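Local coordinates for protein mercuric reductase (Metallosphaera sedula, PDB 4YWO) that probably reduces mercuric ion to elemental mercury with electrons from NADPH, using bound FAD, and works as a homodimer, at residues 120-123 / 127-130; 293-296 / 301-304. All coordinates share one frame; numbering follows the deposited sequence.

Contact 1. Residues 120-123 / 127-130; sequences ARFI and AVKV. With FAD (flavin-adenine dinucleotide), chain B.
Val128 CG1 sits over the face of the Phe122 ring, 3.6 Å from the ring centroid and only 14° off the ring normal, a CH-pi contact. The valine gets there because CG1 lies anti to its carbonyl carbon (chi1 -64°). Around this pair the backbones form a short antiparallel ladder. Arg121 and Lys129 are the hydrogen-bonded pair: Arg121 N donates to Lys129 O at 3.0 Å, and Lys129 N to Arg121 O at 2.8 Å. Toward the turn, Ile123 N donates to Ala127 O at 2.9 Å. On the other face of the hairpin Lys129 runs alongside Arg121, its CE 4.0 Å from Arg121 CB, and Ile123 CG2 packs on Lys129 CG. The guanidinium leads away to salt bridges with Asp272 and Glu119. At Ala120, the backbone N donates to FAD N1A at 3.0 Å, while FAD N6A gives a weak bond to Ala120 O, so the N and O of one residue both bond the adenine. Outside the hairpin, Phe140 meets the Phe122 ring edge-to-face, Ala120, Val128 and Val130 rest on Ile44 of strand 42-45, and strand 133-137 completes the three-stranded antiparallel sheet beside 127-130.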
loop_
_atom_site.group_PDB
_atom_site.type_symbol
_atom_site.label_atom_id
_atom_site.label_comp_id
_atom_site.label_asym_id
_atom_site.label_seq_id
_atom_site.Cartn_x
_atom_site.Cartn_y
_atom_site.Cartn_z
ATOM N N ALA A 120 12.409 -38.412 -3.025
ATOM C CA ALA A 120 12.874 -38.732 -4.378
ATOM C C ALA A 120 14.352 -38.502 -4.515
ATOM O O ALA A 120 14.918 -37.495 -4.010
ATOM C CB ALA A 120 12.138 -37.960 -5.449
ATOM N N ARG A 121 15.053 -39.394 -5.282
ATOM C CA ARG A 121 16.440 -39.195 -5.698
ATOM C C ARG A 121 16.610 -39.661 -7.123
ATOM O O ARG A 121 16.008 -40.688 -7.469
ATOM C CB ARG A 121 17.419 -40.037 -4.831
ATOM C CG ARG A 121 17.440 -39.593 -3.378
ATOM C CD ARG A 121 18.380 -40.405 -2.509
ATOM N NE ARG A 121 18.503 -39.708 -1.220
ATOM C CZ ARG A 121 19.494 -38.896 -0.892
ATOM N NH1 ARG A 121 20.510 -38.672 -1.704
ATOM N NH2 ARG A 121 19.469 -38.329 0.305
ATOM N N PHE A 122 17.378 -38.928 -7.910
ATOM C CA PHE A 122 17.593 -39.272 -9.294
ATOM C C PHE A 122 18.488 -40.534 -9.379
ATOM O O PHE A 122 19.481 -40.596 -8.624
ATOM C CB PHE A 122 18.171 -38.192 -10.138
ATOM C CG PHE A 122 17.115 -37.117 -10.456
ATOM C CD1 PHE A 122 16.942 -36.096 -9.570
ATOM C CD2 PHE A 122 16.395 -37.185 -11.544
ATOM C CE1 PHE A 122 15.978 -35.122 -9.846
ATOM C CE2 PHE A 122 15.345 -36.256 -11.808
ATOM C CZ PHE A 122 15.189 -35.239 -10.901
ATOM N N ILE A 123 18.070 -41.396 -10.285
ATOM C CA ILE A 123 18.912 -42.592 -10.623
ATOM C C ILE A 123 19.296 -42.654 -12.089
ATOM O O ILE A 123 20.121 -43.556 -12.479
ATOM C CB ILE A 123 18.182 -43.881 -10.165
ATOM C CG1 ILE A 123 16.841 -44.080 -10.852
ATOM C CG2 ILE A 123 18.062 -43.954 -8.631
ATOM C CD1 ILE A 123 15.979 -45.293 -10.424
ATOM N N ALA A 127 14.690 -40.698 -14.531
ATOM C CA ALA A 127 14.038 -41.429 -13.478
ATOM C C ALA A 127 14.543 -41.092 -12.090
ATOM O O ALA A 127 15.763 -40.771 -11.892
ATOM C CB ALA A 127 14.312 -42.982 -13.656
ATOM N N VAL A 128 13.621 -41.206 -11.165
ATOM C CA VAL A 128 13.900 -41.083 -9.754
ATOM C C VAL A 128 13.482 -42.411 -9.114
ATOM O O VAL A 128 12.654 -43.159 -9.669
ATOM C CB VAL A 128 13.190 -39.893 -9.046
ATOM C CG1 VAL A 128 13.702 -38.568 -9.620
ATOM C CG2 VAL A 128 11.713 -40.006 -9.206
ATOM N N LYS A 129 14.006 -42.615 -7.923
ATOM C CA LYS A 129 13.470 -43.562 -6.998
ATOM C C LYS A 129 12.779 -42.872 -5.857
ATOM O O LYS A 129 13.292 -41.875 -5.308
ATOM C CB LYS A 129 14.600 -44.561 -6.503
ATOM C CG LYS A 129 15.681 -43.889 -5.686
ATOM C CD LYS A 129 16.794 -44.844 -5.122
ATOM C CE LYS A 129 17.921 -44.004 -4.480
ATOM N NZ LYS A 129 18.934 -44.802 -3.716
ATOM N N VAL A 130 11.640 -43.445 -5.495
ATOM C CA VAL A 130 10.990 -43.064 -4.255
ATOM C C VAL A 130 10.325 -44.313 -3.628
ATOM O O VAL A 130 9.572 -44.997 -4.248
ATOM C CB VAL A 130 10.023 -41.864 -4.483
ATOM C CG1 VAL A 130 9.073 -42.128 -5.618
ATOM C CG2 VAL A 130 9.381 -41.414 -3.192
HETATM P PA FAD B . 9.785 -25.502 -0.412
HETATM O O1A FAD B . 8.396 -24.963 -0.166
HETATM O O2A FAD B . 10.675 -25.851 0.757
HETATM O O5B FAD B . 9.662 -26.800 -1.357
HETATM C C5B FAD B . 10.314 -28.017 -1.003
HETATM C C4B FAD B . 9.270 -29.073 -0.665
HETATM O O4B FAD B . 9.507 -30.252 -1.438
HETATM C C3B FAD B . 9.331 -29.458 0.805
HETATM O O3B FAD B . 8.079 -29.179 1.438
HETATM C C2B FAD B . 9.612 -30.947 0.841
HETATM O O2B FAD B . 8.542 -31.631 1.500
HETATM C C1B FAD B . 9.707 -31.399 -0.607
HETATM N N9A FAD B . 11.050 -31.976 -0.864
HETATM C C8A FAD B . 12.227 -31.386 -0.584
HETATM N N7A FAD B . 13.270 -32.178 -0.942
HETATM C C5A FAD B . 12.758 -33.307 -1.466
HETATM C C6A FAD B . 13.302 -34.560 -2.041
HETATM N N6A FAD B . 14.638 -34.769 -2.129
HETATM N N1A FAD B . 12.420 -35.488 -2.475
HETATM C C2A FAD B . 11.091 -35.293 -2.394
HETATM N N3A FAD B . 10.529 -34.181 -1.885
HETATM C C4A FAD B . 11.295 -33.169 -1.413
HETATM N N1 FAD B . 9.064 -15.406 1.409
HETATM C C2 FAD B . 8.269 -14.353 1.093
HETATM O O2 FAD B . 8.089 -14.078 -0.113
HETATM N N3 FAD B . 7.666 -13.592 2.025
HETATM C C4 FAD B . 7.808 -13.821 3.335
HETATM O O4 FAD B . 7.234 -13.096 4.177
HETATM C C4X FAD B . 8.661 -14.955 3.766
HETATM N N5 FAD B . 8.856 -15.252 5.070
HETATM C C5X FAD B . 9.641 -16.294 5.432
HETATM C C6 FAD B . 9.826 -16.581 6.780
HETATM C C7 FAD B . 10.631 -17.649 7.160
HETATM C C7M FAD B . 10.830 -17.958 8.621
HETATM C C8 FAD B . 11.295 -18.487 6.127
HETATM C C8M FAD B . 12.166 -19.643 6.542
HETATM C C9 FAD B . 11.113 -18.204 4.779
HETATM C C9A FAD B . 10.308 -17.136 4.398
HETATM N N10 FAD B . 10.118 -16.842 3.034
HETATM C C10 FAD B . 9.295 -15.752 2.693
HETATM C "C1'" FAD B . 10.760 -17.650 1.995
HETATM C "C2'" FAD B . 9.737 -18.602 1.387
HETATM O "O2'" FAD B . 9.081 -19.330 2.431
HETATM C "C3'" FAD B . 10.403 -19.580 0.427
HETATM O "O3'" FAD B . 11.190 -18.855 -0.524
HETATM C "C4'" FAD B . 9.364 -20.418 -0.308
HETATM O "O4'" FAD B . 8.706 -21.286 0.621
HETATM C "C5'" FAD B . 10.011 -21.250 -1.409
HETATM O "O5'" FAD B . 9.194 -22.383 -1.693
HETATM P P FAD B . 9.792 -23.641 -2.499
HETATM O O1P FAD B . 8.636 -24.488 -2.977
HETATM O O2P FAD B . 10.810 -23.128 -3.489
HETATM O O3P FAD B . 10.572 -24.456 -1.351
#

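Contact 2. Residues 293-296 / 301-304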
loop_
_atom_site.group_PDB
_atom_site.type_symbol
_atom_site.label_atom_id
_atom_site.label_comp_id
_atom_site.label_asym_id
_atom_site.label_seq_id
_atom_site.Cartn_x
_atom_site.Cartn_y
_atom_site.Cartn_z
ATOM N N GLU A 293 15.692 -19.757 -18.667
ATOM C CA GLU A 293 14.447 -20.392 -18.923
ATOM C C GLU A 293 14.176 -21.593 -17.887
ATOM O O GLU A 293 13.174 -22.307 -18.064
ATOM C CB GLU A 293 14.430 -20.956 -20.381
ATOM C CG GLU A 293 14.663 -19.806 -21.357
ATOM C CD GLU A 293 14.796 -20.241 -22.834
ATOM O OE1 GLU A 293 14.560 -21.421 -23.118
ATOM O OE2 GLU A 293 15.099 -19.331 -23.683
ATOM N N LEU A 294 15.071 -21.610 -16.926
ATOM C CA LEU A 294 14.976 -22.464 -15.715
ATOM C C LEU A 294 15.374 -23.900 -16.061
ATOM O O LEU A 294 15.031 -24.871 -15.341
ATOM C CB LEU A 294 13.567 -22.441 -15.125
ATOM C CG LEU A 294 13.186 -20.996 -14.690
ATOM C CD1 LEU A 294 11.799 -20.891 -14.104
ATOM C CD2 LEU A 294 14.227 -20.458 -13.716
ATOM N N ARG A 295 15.990 -24.048 -17.206
ATOM C CA ARG A 295 16.417 -25.393 -17.696
ATOM C C ARG A 295 17.776 -25.749 -17.205
ATOM O O ARG A 295 18.748 -24.956 -17.239
ATOM C CB ARG A 295 16.381 -25.356 -19.250
ATOM C CG ARG A 295 16.441 -26.718 -19.936
ATOM C CD ARG A 295 16.435 -26.512 -21.501
ATOM N NE ARG A 295 15.190 -25.811 -21.912
ATOM C CZ ARG A 295 15.066 -24.485 -22.270
ATOM N NH1 ARG A 295 16.103 -23.664 -22.280
ATOM N NH2 ARG A 295 13.896 -23.992 -22.597
ATOM N N THR A 296 17.971 -26.987 -16.708
ATOM C CA THR A 296 19.265 -27.409 -16.213
ATOM C C THR A 296 20.163 -27.855 -17.422
ATOM O O THR A 296 19.714 -27.839 -18.543
ATOM C CB THR A 296 19.162 -28.672 -15.254
ATOM O OG1 THR A 296 18.715 -29.857 -15.949
ATOM C CG2 THR A 296 18.236 -28.395 -14.053
ATOM N N ILE A 301 15.072 -31.512 -17.764
ATOM C CA ILE A 301 14.957 -31.235 -16.275
ATOM C C ILE A 301 15.082 -29.711 -16.122
ATOM O O ILE A 301 16.070 -29.078 -16.544
ATOM C CB ILE A 301 15.973 -31.981 -15.450
ATOM C CG1 ILE A 301 15.787 -33.460 -15.680
ATOM C CG2 ILE A 301 15.846 -31.608 -13.964
ATOM C CD1 ILE A 301 16.734 -34.336 -14.887
ATOM N N TYR A 302 14.053 -29.172 -15.433
ATOM C CA TYR A 302 13.994 -27.742 -15.087
ATOM C C TYR A 302 13.971 -27.695 -13.549
ATOM O O TYR A 302 13.782 -28.717 -12.841
ATOM C CB TYR A 302 12.712 -27.211 -15.648
ATOM C CG TYR A 302 12.707 -27.090 -17.155
ATOM C CD1 TYR A 302 12.476 -28.212 -17.914
ATOM C CD2 TYR A 302 12.769 -25.869 -17.771
ATOM C CE1 TYR A 302 12.465 -28.123 -19.295
ATOM C CE2 TYR A 302 12.780 -25.762 -19.159
ATOM C CZ TYR A 302 12.557 -26.875 -19.884
ATOM O OH TYR A 302 12.506 -26.911 -21.274
ATOM N N ALA A 303 14.180 -26.480 -13.012
ATOM C CA ALA A 303 14.186 -26.331 -11.539
ATOM C C ALA A 303 13.571 -24.946 -11.176
ATOM O O ALA A 303 13.588 -24.045 -11.993
ATOM C CB ALA A 303 15.521 -26.476 -10.979
ATOM N N ALA A 304 13.056 -24.822 -9.969
ATOM C CA ALA A 304 12.285 -23.600 -9.610
ATOM C C ALA A 304 12.333 -23.463 -8.104
ATOM O O ALA A 304 12.322 -24.476 -7.364
ATOM C CB ALA A 304 10.884 -23.733 -10.069
HETATM O O HOH W 1 11.406 -25.176 -23.696
#
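The Tyr302 ring carries Arg295 CG over one face, 4.1 Å from the centroid and displaced toward the rim, while Glu293 O lies at the ring edge, near its plane. Arg295 extends beside the tyrosine in the same direction, then bends at chi3 (-60°), which brings the guanidinium round to the phenol end with its plane 76° from the ring. There Arg295 NE donates to Tyr302 OH at 3.0 Å, the oxygen lying 16° out of the guanidinium plane. A water accepts from both Arg295 NH2 and Tyr302 OH, closing a small polar cluster. Arg295 also grips Glu293 end-on in a salt bridge: Arg295 NH2 meets Glu293 OE1 at 2.7 Å nearly along the C-O axis, and Arg295 NH1 meets the same oxygen, which lies in the guanidinium plane, at 2.8 Å from above the carboxylate plane. Asp291 is a second carboxylate partner of NH1, and His333 also bonds to Glu293 OE1, so the charged groups probably hold one another in place. The backbones are tied by Ala303 N to Leu294 O at 3.0 Å and by Thr296 N to Ile301 O at 2.8 Å. These bonds flank Arg295 and Tyr302, whose CA atoms are 4.3 Å apart in a single bridge. The irregular segment 293-296 thus lies bonded alongside strand 301-303, an outer strand of the five-stranded parallel sheet in this family's Rossmann-type FAD-binding domain.

In the fold
Along the chain contact 1 comes first and contact 2 follows, and all four segments belong to the pyridine nucleotide-disulphide oxidoreductase region. They lie about 17 Å apart, centre to centre, yet the two meet directly where Phe122 CE2 packs on Ile301 CD1 at 3.9 Å. Strand 139-142 joins them further: Phe140 and Ile142 touch side chains of both contacts, and this strand neighbours 301-303 in the parallel sheet. Contact 1 belongs to the three-stranded antiparallel sheet and meets the adenine end of FAD directly; contact 2 lies on 301-303, one of the two outermost strands of the parallel sheet, shortly before Asp306, which also binds FAD. The hydrophobic junction thus links two sheets of the cofactor-binding region.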